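Local coordinates for protein putative trimethylamine methyltransferase (Rhizobium meliloti, PDB 4YYC) that probably acts as a methyltransferase of the trimethylamine methyltransferase family, at residues 189-198 / 217-225. Residues are numbered along the deposited sequence; the frame is centred on the assembly and turned at random. Where two conformers were deposited one is given.
Sequences VNKRHLDMVY and RAEDTVAMA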
ATOM      1  N   VAL A 189      25.536  17.342 -24.397  1.00 23.05           N
ATOM      2  CA  VAL A 189      24.930  17.848 -23.189  1.00 23.06           C
ATOM      3  C   VAL A 189      24.285  19.228 -23.358  1.00 22.04           C
ATOM      4  O   VAL A 189      23.265  19.490 -22.761  1.00 22.20           O
ATOM      5  CB  VAL A 189      25.960  17.879 -22.000  1.00 24.72           C
ATOM      6  CG1 VAL A 189      25.428  18.630 -20.791  1.00 25.80           C
ATOM      7  CG2 VAL A 189      26.336  16.451 -21.596  1.00 25.36           C
ATOM      8  N   ASN A 190      24.904  20.086 -24.169  1.00 22.02           N
ATOM      9  CA  ASN A 190      24.384  21.425 -24.391  1.00 21.87           C
ATOM     10  C   ASN A 190      23.266  21.483 -25.402  1.00 21.37           C
ATOM     11  O   ASN A 190      22.708  22.534 -25.600  1.00 20.91           O
ATOM     12  CB  ASN A 190      25.524  22.400 -24.756  1.00 23.28           C
ATOM     13  CG  ASN A 190      26.198  22.055 -26.073  1.00 24.57           C
ATOM     14  OD1 ASN A 190      26.106  20.950 -26.569  1.00 25.70           O
ATOM     15  ND2 ASN A 190      26.972  23.001 -26.621  1.00 26.22           N
ATOM     16  N   LYS A 191      22.919  20.364 -26.059  1.00 21.61           N
ATOM     17  CA  LYS A 191      21.858  20.372 -27.069  1.00 21.72           C
ATOM     18  C   LYS A 191      20.676  19.471 -26.781  1.00 20.15           C
ATOM     19  O   LYS A 191      19.604  19.668 -27.362  1.00 19.44           O
ATOM     20  CB  LYS A 191      22.438  19.961 -28.417  1.00 24.14           C
ATOM     21  CG  LYS A 191      23.364  21.028 -29.006  1.00 26.68           C
ATOM     22  CD  LYS A 191      24.135  20.499 -30.177  1.00 29.37           C
ATOM     23  CE  LYS A 191      25.217  21.484 -30.535  1.00 32.67           C
ATOM     24  NZ  LYS A 191      25.826  21.158 -31.847  1.00 35.16           N
ATOM     25  N   ARG A 192      20.891  18.475 -25.943  1.00 18.82           N
ATOM     26  CA  ARG A 192      19.898  17.412 -25.763  1.00 18.04           C
ATOM     27  C   ARG A 192      18.555  17.904 -25.267  1.00 17.34           C
ATOM     28  O   ARG A 192      17.535  17.311 -25.558  1.00 16.97           O
ATOM     29  CB  ARG A 192      20.447  16.270 -24.901  1.00 18.34           C
ATOM     30  CG  ARG A 192      20.764  16.648 -23.471  1.00 18.53           C
ATOM     31  CD  ARG A 192      21.365  15.558 -22.614  1.00 19.03           C
ATOM     32  NE  ARG A 192      22.601  15.041 -23.143  1.00 20.36           N
ATOM     33  CZ  ARG A 192      23.480  14.314 -22.432  1.00 21.42           C
ATOM     34  NH1 ARG A 192      23.248  14.065 -21.142  1.00 21.99           N
ATOM     35  NH2 ARG A 192      24.582  13.855 -23.015  1.00 22.22           N
ATOM     36  N   HIS A 193      18.529  18.977 -24.471  1.00 16.57           N
ATOM     37  CA  HIS A 193      17.275  19.545 -24.005  1.00 16.43           C
ATOM     38  C   HIS A 193      16.293  19.865 -25.128  1.00 16.63           C
ATOM     39  O   HIS A 193      15.058  19.744 -24.973  1.00 16.52           O
ATOM     40  CB  HIS A 193      17.490  20.805 -23.176  1.00 16.44           C
ATOM     41  CG  HIS A 193      18.021  21.985 -23.953  1.00 16.99           C
ATOM     42  ND1 HIS A 193      19.313  22.072 -24.414  1.00 17.67           N
ATOM     43  CD2 HIS A 193      17.413  23.127 -24.341  1.00 17.40           C
ATOM     44  CE1 HIS A 193      19.493  23.225 -25.025  1.00 17.84           C
ATOM     45  NE2 HIS A 193      18.356  23.890 -24.981  1.00 17.86           N
ATOM     46  N   LEU A 194      16.831  20.265 -26.275  1.00 17.13           N
ATOM     47  CA  LEU A 194      15.991  20.638 -27.402  1.00 17.78           C
ATOM     48  C   LEU A 194      15.245  19.412 -27.940  1.00 17.85           C
ATOM     49  O   LEU A 194      14.045  19.455 -28.196  1.00 17.85           O
ATOM     50  CB  LEU A 194      16.867  21.215 -28.524  1.00 18.38           C
ATOM     51  CG  LEU A 194      17.563  22.516 -28.130  1.00 18.85           C
ATOM     52  CD1 LEU A 194      18.726  22.768 -29.050  1.00 19.74           C
ATOM     53  CD2 LEU A 194      16.599  23.687 -28.066  1.00 19.15           C
ATOM     54  N   ASP A 195      15.978  18.330 -28.086  1.00 18.13           N
ATOM     55  CA  ASP A 195      15.389  17.037 -28.525  1.00 18.74           C
ATOM     56  C   ASP A 195      14.433  16.429 -27.513  1.00 18.11           C
ATOM     57  O   ASP A 195      13.452  15.776 -27.908  1.00 17.80           O
ATOM     58  CB  ASP A 195      16.507  16.065 -28.891  1.00 19.72           C
ATOM     59  CG  ASP A 195      17.301  16.551 -30.058  1.00 21.38           C
ATOM     60  OD1 ASP A 195      16.788  16.551 -31.218  1.00 24.04           O
ATOM     61  OD2 ASP A 195      18.427  17.025 -29.845  1.00 21.89           O
HETATM   62  N   MSE A 196      14.744  16.635 -26.238  1.00 17.53           N
HETATM   63  CA  MSE A 196      13.917  16.098 -25.136  1.00 17.62           C
HETATM   64  C   MSE A 196      12.585  16.829 -25.205  1.00 17.48           C
HETATM   65  O   MSE A 196      11.538  16.187 -25.236  1.00 17.04           O
HETATM   66  CB  MSE A 196      14.659  16.268 -23.838  1.00 17.85           C
HETATM   67  CG  MSE A 196      15.837  15.302 -23.745  1.00 19.07           C
HETATM   68 SE   MSE A 196      17.191  15.951 -22.438  1.00 21.15          SE
HETATM   69  CE  MSE A 196      16.242  15.317 -20.922  1.00 20.28           C
ATOM     70  N   VAL A 197      12.586  18.169 -25.204  1.00 17.07           N
ATOM     71  CA  VAL A 197      11.303  18.884 -25.286  1.00 17.20           C
ATOM     72  C   VAL A 197      10.552  18.522 -26.586  1.00 17.69           C
ATOM     73  O   VAL A 197       9.343  18.252 -26.593  1.00 17.60           O
ATOM     74  CB  VAL A 197      11.479  20.411 -25.145  1.00 17.85           C
ATOM     75  CG1 VAL A 197      10.182  21.152 -25.459  1.00 18.05           C
ATOM     76  CG2 VAL A 197      12.021  20.747 -23.750  1.00 17.72           C
ATOM     77  N   TYR A 198      11.266  18.510 -27.697  1.00 18.01           N
ATOM     78  CA  TYR A 198      10.652  18.167 -28.974  1.00 18.62           C
ATOM     79  C   TYR A 198       9.961  16.812 -28.907  1.00 18.43           C
ATOM     80  O   TYR A 198       8.861  16.636 -29.453  1.00 18.60           O
ATOM     81  CB  TYR A 198      11.674  18.151 -30.096  1.00 19.29           C
ATOM     82  CG  TYR A 198      11.058  17.784 -31.446  1.00 20.18           C
ATOM     83  CD1 TYR A 198      10.336  18.727 -32.184  1.00 21.24           C
ATOM     84  CD2 TYR A 198      11.161  16.517 -31.954  1.00 20.56           C
ATOM     85  CE1 TYR A 198       9.787  18.409 -33.434  1.00 21.90           C
ATOM     86  CE2 TYR A 198      10.598  16.167 -33.174  1.00 21.62           C
ATOM     87  CZ  TYR A 198       9.899  17.111 -33.914  1.00 22.12           C
ATOM     88  OH  TYR A 198       9.354  16.714 -35.121  1.00 23.19           O
ATOM     89  N   ARG A 217      18.474  26.971 -21.218  1.00 19.84           N
ATOM     90  CA  ARG A 217      17.659  25.815 -21.616  1.00 18.92           C
ATOM     91  C   ARG A 217      16.225  25.972 -21.194  1.00 18.61           C
ATOM     92  O   ARG A 217      15.311  25.572 -21.926  1.00 18.64           O
ATOM     93  CB  ARG A 217      18.269  24.509 -21.103  1.00 18.55           C
ATOM     94  CG  ARG A 217      19.677  24.317 -21.606  1.00 18.95           C
ATOM     95  CD  ARG A 217      20.403  23.154 -21.032  1.00 19.09           C
ATOM     96  NE  ARG A 217      21.813  23.265 -21.361  1.00 19.73           N
ATOM     97  CZ  ARG A 217      22.808  22.682 -20.696  1.00 20.43           C
ATOM     98  NH1 ARG A 217      22.605  21.854 -19.673  1.00 20.66           N
ATOM     99  NH2 ARG A 217      24.040  22.920 -21.108  1.00 21.68           N
ATOM    100  N   ALA A 218      16.013  26.609 -20.044  1.00 18.05           N
ATOM    101  CA  ALA A 218      14.671  27.009 -19.658  1.00 18.04           C
ATOM    102  C   ALA A 218      14.149  28.049 -20.638  1.00 18.48           C
ATOM    103  O   ALA A 218      12.980  27.994 -21.031  1.00 18.27           O
ATOM    104  CB  ALA A 218      14.663  27.501 -18.215  1.00 17.85           C
ATOM    105  N   GLU A 219      14.985  29.015 -21.048  1.00 19.24           N
ATOM    106  CA  GLU A 219      14.553  29.991 -22.046  0.50 20.04           C
ATOM    107  C   GLU A 219      14.180  29.299 -23.356  1.00 19.72           C
ATOM    108  O   GLU A 219      13.152  29.614 -23.975  1.00 19.45           O
ATOM    109  CB  GLU A 219      15.641  31.058 -22.247  0.50 21.24           C
ATOM    110  CG  GLU A 219      15.759  31.970 -21.037  0.50 22.34           C
ATOM    111  CD  GLU A 219      16.969  32.873 -21.075  0.50 23.90           C
ATOM    112  OE1 GLU A 219      17.854  32.657 -21.918  0.50 25.09           O
ATOM    113  OE2 GLU A 219      17.005  33.830 -20.270  0.50 25.73           O
ATOM    114  N   ASP A 220      14.995  28.330 -23.760  1.00 19.12           N
ATOM    115  CA  ASP A 220      14.669  27.564 -24.969  1.00 19.55           C
ATOM    116  C   ASP A 220      13.330  26.815 -24.843  1.00 18.87           C
ATOM    117  O   ASP A 220      12.561  26.749 -25.809  1.00 19.52           O
ATOM    118  CB  ASP A 220      15.753  26.549 -25.318  1.00 19.82           C
ATOM    119  CG  ASP A 220      17.043  27.180 -25.839  1.00 20.71           C
ATOM    120  OD1 ASP A 220      17.086  28.358 -26.273  1.00 21.85           O
ATOM    121  OD2 ASP A 220      18.083  26.468 -25.867  1.00 21.02           O
ATOM    122  N   THR A 221      13.050  26.247 -23.665  1.00 18.34           N
ATOM    123  CA  THR A 221      11.795  25.561 -23.451  1.00 17.80           C
ATOM    124  C   THR A 221      10.627  26.515 -23.633  1.00 18.16           C
ATOM    125  O   THR A 221       9.656  26.194 -24.301  1.00 18.07           O
ATOM    126  CB  THR A 221      11.737  24.935 -22.046  1.00 17.39           C
ATOM    127  OG1 THR A 221      12.818  23.988 -21.874  1.00 16.97           O
ATOM    128  CG2 THR A 221      10.407  24.235 -21.774  1.00 17.29           C
ATOM    129  N   VAL A 222      10.738  27.700 -23.045  1.00 18.45           N
ATOM    130  CA  VAL A 222       9.687  28.718 -23.184  1.00 19.26           C
ATOM    131  C   VAL A 222       9.522  29.089 -24.653  1.00 19.67           C
ATOM    132  O   VAL A 222       8.406  29.236 -25.133  1.00 20.20           O
ATOM    133  CB  VAL A 222       9.957  29.944 -22.267  1.00 19.78           C
ATOM    134  CG1 VAL A 222       8.976  31.079 -22.559  1.00 20.60           C
ATOM    135  CG2 VAL A 222       9.878  29.538 -20.810  1.00 19.87           C
ATOM    136  N   ALA A 223      10.604  29.264 -25.377  1.00 20.11           N
ATOM    137  CA  ALA A 223      10.518  29.634 -26.782  1.00 20.97           C
ATOM    138  C   ALA A 223       9.813  28.550 -27.614  1.00 21.08           C
ATOM    139  O   ALA A 223       8.983  28.869 -28.482  1.00 21.49           O
ATOM    140  CB  ALA A 223      11.923  29.949 -27.338  1.00 21.23           C
HETATM  141  N   MSE A 224      10.129  27.288 -27.341  1.00 20.51           N
HETATM  142  CA  MSE A 224       9.475  26.185 -28.002  1.00 20.78           C
HETATM  143  C   MSE A 224       8.016  26.159 -27.654  1.00 20.56           C
HETATM  144  O   MSE A 224       7.201  25.914 -28.510  1.00 20.51           O
HETATM  145  CB  MSE A 224      10.171  24.897 -27.619  1.00 21.14           C
HETATM  146  CG  MSE A 224      11.491  24.855 -28.375  1.00 21.76           C
HETATM  147 SE   MSE A 224      12.566  23.274 -27.930  1.00 23.87          SE
HETATM  148  CE  MSE A 224      11.498  22.078 -29.005  1.00 24.23           C
ATOM    149  N   ALA A 225       7.679  26.350 -26.380  1.00 20.21           N
ATOM    150  CA  ALA A 225       6.297  26.365 -25.946  1.00 20.51           C
ATOM    151  C   ALA A 225       5.517  27.452 -26.660  1.00 21.25           C
ATOM    152  O   ALA A 225       4.328  27.240 -27.031  1.00 21.56           O
ATOM    153  CB  ALA A 225       6.206  26.579 -24.443  1.00 19.99           C
TER
HETATM  154  O   HOH W   1      22.469  24.744 -23.842  1.00 25.89           O
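Arg217 lays its aliphatic chain across one face of the His193 ring. Arg217 CG sits 3.5 Å from the centroid of the His193 ring, a CH-pi contact almost on the ring normal. Leu194 CG lies over the opposite face, toward the rim. The Arg217 chain runs extended from CG to NE, and its guanidinium places one face over Val189 O. A water accepts from Arg217 NE and donates to Asn190 O, while Arg217 NH1 makes a hydrogen bond to Thr213 OG1.

His193 CG stands between the backbone N and carbonyl carbon (chi1 68°), and this turns NE2 toward Asp220. His193 NE2 donates to Asp220 OD2 over 2.7 Å in a nearly straight bond (173°). OD2 uses its anti lone pair, and ring and carboxylate are nearly coplanar. Asp220 OD1 forms a salt bridge with Arg516. An alanine in place of His193 would probably leave Asp220 OD2 without this donor and open a gap under the Arg217 chain.

The bend of selenomethionine Met224 at chi3 brings Met224 CE to 3.7 Å from Leu194 O. Met224 CE also meets Val197 CG1 at 3.9 Å, tip to tip.

The axes of 192-198 and 217-225 come within 10.0 Å and cross at -34°. Helix 503-518 covers Met224 through Phe512 and Ile513, and helix 254-265 packs on Ala218 and Val222. Helix 215-229 follows strand 208-209, and helix 254-265 comes after its parallel neighbour 240-245, consistent with successive beta-alpha units of this family's barrel.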